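Local coordinates for protein RNA-dependent RNA polymerase (Farallon virus, PDB 6DX5) that probably replicates and transcribes the viral RNA as a whole protein, and in this amino-terminal piece carries a viral OTU cysteine protease domain linked to deubiquitinase activity, at residues T106-G109 with L110-L114; E50-W53 with D54-K57. All coordinates share one frame; numbering follows the deposited sequence.

Overall arrangement
Both contacts are local, each within one continuous run of the OTU-like cysteine protease domain, and contact 2 comes first along the chain. Residues 50-57 lead from the loop after helix 37-47, through a 3-10 segment, into the start of helix 53-66, whereas residues 106-114 lie inside helix 103-117. Their centres are about 23 Å apart and their nearest atoms about 7 Å, without touching. Helix 53-66 joins the two regions: its first turn belongs to contact 2, and its later residues Leu61, Ala64 and Arg65 meet side chains of contact 1. Neither contact uses the mixed beta-sheet; both belong to the helical part of the domain.

Contact 1 of 2, residues T106-G109 with L110-L114; sequences TRRG and LDLYL
Arg107, Arg108 and Gly109 pack against Asp111, Leu112 and Tyr113 one turn further along the alpha-helix 103-117 of the OTU domain. Four successive i to i+4 hydrogen bonds run through it, from Leu110 N to Thr106 O (3.0 Å) through to Tyr113 N to Gly109 O (3.0 Å). The tight, buried side centres on Gly109, whose carbonyl oxygen also lies 3.7 Å from Tyr113 CB. With its CG anti to the backbone N (chi1 168°), Tyr113 sends its ring off the helix to Leu61 and Ala64 of helix 53-66, and its OH is hydrogen-bonded to Glu128. A bound dithiothreitol, probably from the crystallisation liquor, sits about 5 Å from this side chain. The solvent side is looser: Arg107 is exposed, and its NH2 makes a long, weak ion pair with Glu103. Arg108 leaves the turn for helix 72-86, packing on Ala82 and Ile86 and making a salt bridge with Glu85; its CG is 4.4 Å from Leu112 CD1. Asp111 folds back over the preceding turn, bringing its OD1 3.1 Å from Arg107 O, a contact between two acceptors and not a hydrogen bond.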
ATOM      1  N   THR A 106      -9.186   4.795  19.409  1.00 52.10           N
ATOM      2  CA  THR A 106      -9.629   5.163  18.074  1.00 49.72           C
ATOM      3  C   THR A 106     -10.146   6.595  18.031  1.00 53.29           C
ATOM      4  O   THR A 106      -9.964   7.272  17.027  1.00 50.07           O
ATOM      5  CB  THR A 106     -10.674   4.173  17.567  1.00 50.66           C
ATOM      6  OG1 THR A 106     -11.847   4.256  18.382  1.00 59.99           O
ATOM      7  CG2 THR A 106     -10.127   2.768  17.631  1.00 51.02           C
ATOM      8  N   ARG A 107     -10.730   7.103  19.114  1.00 41.17           N
ATOM      9  CA  ARG A 107     -11.083   8.517  19.134  1.00 43.83           C
ATOM     10  C   ARG A 107      -9.843   9.402  19.050  1.00 41.59           C
ATOM     11  O   ARG A 107      -9.820  10.400  18.316  1.00 38.98           O
ATOM     12  CB  ARG A 107     -11.864   8.839  20.403  1.00 49.23           C
ATOM     13  CG  ARG A 107     -12.593  10.131  20.296  1.00 60.64           C
ATOM     14  CD  ARG A 107     -13.624  10.179  21.363  1.00 79.58           C
ATOM     15  NE  ARG A 107     -14.279   8.874  21.500  1.00 83.90           N
ATOM     16  CZ  ARG A 107     -14.630   8.343  22.660  1.00 85.77           C
ATOM     17  NH1 ARG A 107     -14.364   9.008  23.787  1.00 86.91           N
ATOM     18  NH2 ARG A 107     -15.219   7.150  22.701  1.00 85.94           N
ATOM     19  N   ARG A 108      -8.809   9.068  19.814  1.00 39.06           N
ATOM     20  CA  ARG A 108      -7.542   9.779  19.677  1.00 40.94           C
ATOM     21  C   ARG A 108      -6.967   9.645  18.270  1.00 36.66           C
ATOM     22  O   ARG A 108      -6.375  10.599  17.749  1.00 37.75           O
ATOM     23  CB  ARG A 108      -6.532   9.261  20.707  1.00 40.28           C
ATOM     24  CG  ARG A 108      -5.332  10.145  20.789  1.00 48.51           C
ATOM     25  CD  ARG A 108      -5.772  11.342  21.537  1.00 69.14           C
ATOM     26  NE  ARG A 108      -4.665  11.892  22.318  1.00 94.70           N
ATOM     27  CZ  ARG A 108      -4.181  11.366  23.444  1.00 94.39           C
ATOM     28  NH1 ARG A 108      -4.716  10.242  23.956  1.00 92.81           N
ATOM     29  NH2 ARG A 108      -3.157  11.962  24.057  1.00 94.66           N
ATOM     30  N   GLY A 109      -7.096   8.460  17.649  1.00 37.51           N
ATOM     31  CA  GLY A 109      -6.505   8.254  16.325  1.00 28.41           C
ATOM     32  C   GLY A 109      -7.124   9.178  15.299  1.00 33.28           C
ATOM     33  O   GLY A 109      -6.428   9.809  14.498  1.00 32.33           O
ATOM     34  N   LEU A 110      -8.445   9.297  15.329  1.00 29.87           N
ATOM     35  CA  LEU A 110      -9.119  10.207  14.412  1.00 30.36           C
ATOM     36  C   LEU A 110      -8.679  11.643  14.641  1.00 31.49           C
ATOM     37  O   LEU A 110      -8.418  12.370  13.678  1.00 35.90           O
ATOM     38  CB  LEU A 110     -10.628  10.059  14.561  1.00 29.10           C
ATOM     39  CG  LEU A 110     -11.409  11.183  13.902  1.00 32.72           C
ATOM     40  CD1 LEU A 110     -11.264  11.057  12.395  1.00 29.02           C
ATOM     41  CD2 LEU A 110     -12.901  11.109  14.356  1.00 33.20           C
ATOM     42  N   ASP A 111      -8.575  12.069  15.909  1.00 36.89           N
ATOM     43  CA  ASP A 111      -8.122  13.437  16.185  1.00 38.26           C
ATOM     44  C   ASP A 111      -6.691  13.687  15.676  1.00 42.87           C
ATOM     45  O   ASP A 111      -6.399  14.778  15.166  1.00 38.48           O
ATOM     46  CB  ASP A 111      -8.224  13.767  17.678  1.00 39.10           C
ATOM     47  CG  ASP A 111      -9.677  13.712  18.215  1.00 61.86           C
ATOM     48  OD1 ASP A 111      -9.838  13.332  19.399  1.00 76.35           O
ATOM     49  OD2 ASP A 111     -10.653  14.023  17.477  1.00 65.06           O
ATOM     50  N   LEU A 112      -5.788  12.698  15.806  1.00 33.14           N
ATOM     51  CA  LEU A 112      -4.462  12.859  15.229  1.00 36.71           C
ATOM     52  C   LEU A 112      -4.540  12.995  13.706  1.00 41.23           C
ATOM     53  O   LEU A 112      -3.872  13.853  13.117  1.00 43.09           O
ATOM     54  CB  LEU A 112      -3.560  11.694  15.620  1.00 33.61           C
ATOM     55  CG  LEU A 112      -3.226  11.575  17.128  1.00 43.43           C
ATOM     56  CD1 LEU A 112      -2.509  10.263  17.424  1.00 45.53           C
ATOM     57  CD2 LEU A 112      -2.418  12.746  17.638  1.00 45.03           C
ATOM     58  N   TYR A 113      -5.353  12.158  13.054  1.00 41.45           N
ATOM     59  CA  TYR A 113      -5.508  12.258  11.607  1.00 34.96           C
ATOM     60  C   TYR A 113      -5.974  13.652  11.216  1.00 31.04           C
ATOM     61  O   TYR A 113      -5.385  14.286  10.337  1.00 27.34           O
ATOM     62  CB  TYR A 113      -6.488  11.194  11.079  1.00 32.12           C
ATOM     63  CG  TYR A 113      -6.906  11.448   9.634  1.00 32.51           C
ATOM     64  CD1 TYR A 113      -6.019  11.219   8.583  1.00 33.82           C
ATOM     65  CD2 TYR A 113      -8.160  11.951   9.328  1.00 32.63           C
ATOM     66  CE1 TYR A 113      -6.370  11.493   7.277  1.00 27.94           C
ATOM     67  CE2 TYR A 113      -8.525  12.225   8.013  1.00 28.04           C
ATOM     68  CZ  TYR A 113      -7.624  11.969   7.006  1.00 28.89           C
ATOM     69  OH  TYR A 113      -7.970  12.235   5.709  1.00 29.34           O
ATOM     70  N   LEU A 114      -7.046  14.141  11.850  1.00 30.27           N
ATOM     71  CA  LEU A 114      -7.577  15.459  11.522  1.00 26.66           C
ATOM     72  C   LEU A 114      -6.544  16.560  11.764  1.00 35.72           C
ATOM     73  O   LEU A 114      -6.488  17.535  11.005  1.00 38.61           O
ATOM     74  CB  LEU A 114      -8.843  15.736  12.347  1.00 33.22           C
ATOM     75  CG  LEU A 114      -9.959  14.776  11.983  1.00 32.99           C
ATOM     76  CD1 LEU A 114     -11.139  14.978  12.859  1.00 28.12           C
ATOM     77  CD2 LEU A 114     -10.282  15.020  10.491  1.00 32.70           C
TER

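Contact 2 of 2, residues E50-W53 with D54-K57; sequences EEMW and DTVK
The amino-terminal turn of helix 53-66, with Met52 as N-cap residue, follows a short 3-10 segment at Glu50 and Glu51 in the OTU domain. Met52 O accepts Val56 N at 3.1 Å, the donor in the carbonyl plane, and Trp53 O accepts a hydrogen bond from Lys57 N at 2.8 Å, the donor tilted 27° from the Trp53 carbonyl plane. The Trp53 indole is folded back over the helix start: its CG stands between the backbone N and the carbonyl carbon (chi1 67°), which brings the ring across the backbone of Asp54. There Asp54 CB makes a CH-pi contact with the six-membered ring, 3.9 Å from its centroid and almost on the ring normal. Lys57 CD approaches the ring edge instead, 4.0 Å from Trp53 CZ3. Beyond it the extended lysine chain carries NZ to weak hydrogen bonds with the carbonyls of Ala117 and Lys119. On another side of the turn, Met52 and Thr55 run side by side, with Met52 CE 3.8 Å from Thr55 CG2, while buried Val56 packs on Ala43 and Phe47 of helix 37-47. Glu50 and Glu51 both make salt bridges with Arg40 of that helix. Asp54 OD1 lies 3.2 Å from Glu51 O, two acceptors and no hydrogen bond, and takes a bent bond (132°) from Thr55 N at 2.9 Å, the donor standing out of the carboxylate plane.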
ATOM      1  N   GLU A  50     -10.981  21.836 -11.133  1.00 23.27           N
ATOM      2  CA  GLU A  50     -10.067  21.585 -10.033  1.00 23.19           C
ATOM      3  C   GLU A  50     -10.232  22.609  -8.904  1.00 27.57           C
ATOM      4  O   GLU A  50      -9.704  22.410  -7.789  1.00 26.40           O
ATOM      5  CB  GLU A  50      -8.629  21.470 -10.618  1.00 29.95           C
ATOM      6  CG  GLU A  50      -7.865  22.665 -10.855  1.00 35.67           C
ATOM      7  CD  GLU A  50      -6.399  22.407 -11.419  1.00 38.03           C
ATOM      8  OE1 GLU A  50      -6.162  22.274 -12.677  1.00 38.03           O
ATOM      9  OE2 GLU A  50      -5.468  22.429 -10.584  1.00 29.62           O
ATOM     10  N   GLU A  51     -11.039  23.650  -9.107  1.00 23.91           N
ATOM     11  CA  GLU A  51     -11.223  24.599  -8.014  1.00 31.85           C
ATOM     12  C   GLU A  51     -12.213  24.114  -6.941  1.00 28.47           C
ATOM     13  O   GLU A  51     -12.241  24.682  -5.853  1.00 30.46           O
ATOM     14  CB  GLU A  51     -11.608  25.966  -8.581  1.00 36.00           C
ATOM     15  CG  GLU A  51     -10.434  26.580  -9.513  1.00 51.74           C
ATOM     16  CD  GLU A  51      -8.926  26.499  -8.937  1.00 67.76           C
ATOM     17  OE1 GLU A  51      -7.977  26.004  -9.643  1.00 59.10           O
ATOM     18  OE2 GLU A  51      -8.675  26.962  -7.783  1.00 72.87           O
ATOM     19  N   MET A  52     -12.935  23.023  -7.160  1.00 28.45           N
ATOM     20  CA  MET A  52     -13.673  22.394  -6.083  1.00 26.68           C
ATOM     21  C   MET A  52     -12.845  21.387  -5.310  1.00 25.37           C
ATOM     22  O   MET A  52     -13.406  20.528  -4.608  1.00 25.47           O
ATOM     23  CB  MET A  52     -14.961  21.802  -6.630  1.00 23.29           C
ATOM     24  CG  MET A  52     -16.061  22.920  -6.758  1.00 26.53           C
ATOM     25  SD  MET A  52     -17.596  22.130  -7.282  1.00 45.04           S
ATOM     26  CE  MET A  52     -18.115  21.428  -5.680  1.00 36.64           C
ATOM     27  N   TRP A  53     -11.509  21.480  -5.389  1.00 21.45           N
ATOM     28  CA  TRP A  53     -10.690  20.557  -4.605  1.00 25.19           C
ATOM     29  C   TRP A  53     -10.995  20.656  -3.103  1.00 24.61           C
ATOM     30  O   TRP A  53     -10.791  19.686  -2.361  1.00 21.28           O
ATOM     31  CB  TRP A  53      -9.182  20.832  -4.829  1.00 16.85           C
ATOM     32  CG  TRP A  53      -8.719  22.151  -4.297  1.00 17.64           C
ATOM     33  CD1 TRP A  53      -8.601  23.330  -5.028  1.00 23.09           C
ATOM     34  CD2 TRP A  53      -8.317  22.479  -2.947  1.00 17.96           C
ATOM     35  NE1 TRP A  53      -8.169  24.339  -4.210  1.00 24.90           N
ATOM     36  CE2 TRP A  53      -7.999  23.856  -2.932  1.00 27.66           C
ATOM     37  CE3 TRP A  53      -8.192  21.747  -1.761  1.00 25.40           C
ATOM     38  CZ2 TRP A  53      -7.569  24.523  -1.773  1.00 29.48           C
ATOM     39  CZ3 TRP A  53      -7.796  22.430  -0.589  1.00 27.32           C
ATOM     40  CH2 TRP A  53      -7.483  23.788  -0.616  1.00 33.61           C
ATOM     41  N   ASP A  54     -11.385  21.836  -2.630  1.00 25.85           N
ATOM     42  CA  ASP A  54     -11.597  22.071  -1.206  1.00 21.68           C
ATOM     43  C   ASP A  54     -12.872  21.399  -0.728  1.00 26.74           C
ATOM     44  O   ASP A  54     -12.923  20.899   0.411  1.00 25.55           O
ATOM     45  CB  ASP A  54     -11.636  23.582  -0.883  1.00 27.15           C
ATOM     46  CG  ASP A  54     -12.588  24.397  -1.832  1.00 40.41           C
ATOM     47  OD1 ASP A  54     -13.111  23.847  -2.842  1.00 42.39           O
ATOM     48  OD2 ASP A  54     -12.807  25.614  -1.573  1.00 53.06           O
ATOM     49  N   THR A  55     -13.914  21.400  -1.574  1.00 23.82           N
ATOM     50  CA  THR A  55     -15.122  20.632  -1.277  1.00 21.74           C
ATOM     51  C   THR A  55     -14.823  19.134  -1.281  1.00 26.43           C
ATOM     52  O   THR A  55     -15.350  18.373  -0.465  1.00 25.11           O
ATOM     53  CB  THR A  55     -16.174  20.990  -2.302  1.00 21.20           C
ATOM     54  OG1 THR A  55     -16.401  22.402  -2.234  1.00 25.65           O
ATOM     55  CG2 THR A  55     -17.492  20.217  -2.102  1.00 22.68           C
ATOM     56  N   VAL A  56     -13.956  18.700  -2.187  1.00 23.10           N
ATOM     57  CA  VAL A  56     -13.541  17.302  -2.201  1.00 22.64           C
ATOM     58  C   VAL A  56     -12.794  16.973  -0.909  1.00 26.26           C
ATOM     59  O   VAL A  56     -13.053  15.958  -0.257  1.00 23.18           O
ATOM     60  CB  VAL A  56     -12.671  17.024  -3.455  1.00 22.14           C
ATOM     61  CG1 VAL A  56     -12.015  15.641  -3.317  1.00 15.13           C
ATOM     62  CG2 VAL A  56     -13.542  17.096  -4.726  1.00 16.94           C
ATOM     63  N   LYS A  57     -11.842  17.829  -0.524  1.00 18.80           N
ATOM     64  CA  LYS A  57     -11.138  17.601   0.714  1.00 19.70           C
ATOM     65  C   LYS A  57     -12.129  17.556   1.894  1.00 27.82           C
ATOM     66  O   LYS A  57     -12.060  16.657   2.741  1.00 23.41           O
ATOM     67  CB  LYS A  57     -10.112  18.704   0.924  1.00 20.21           C
ATOM     68  CG  LYS A  57      -9.272  18.533   2.212  1.00 19.28           C
ATOM     69  CD  LYS A  57      -8.075  19.552   2.244  1.00 21.22           C
ATOM     70  CE  LYS A  57      -7.256  19.338   3.565  1.00 24.78           C
ATOM     71  NZ  LYS A  57      -6.175  20.339   3.865  1.00 25.61           N
TER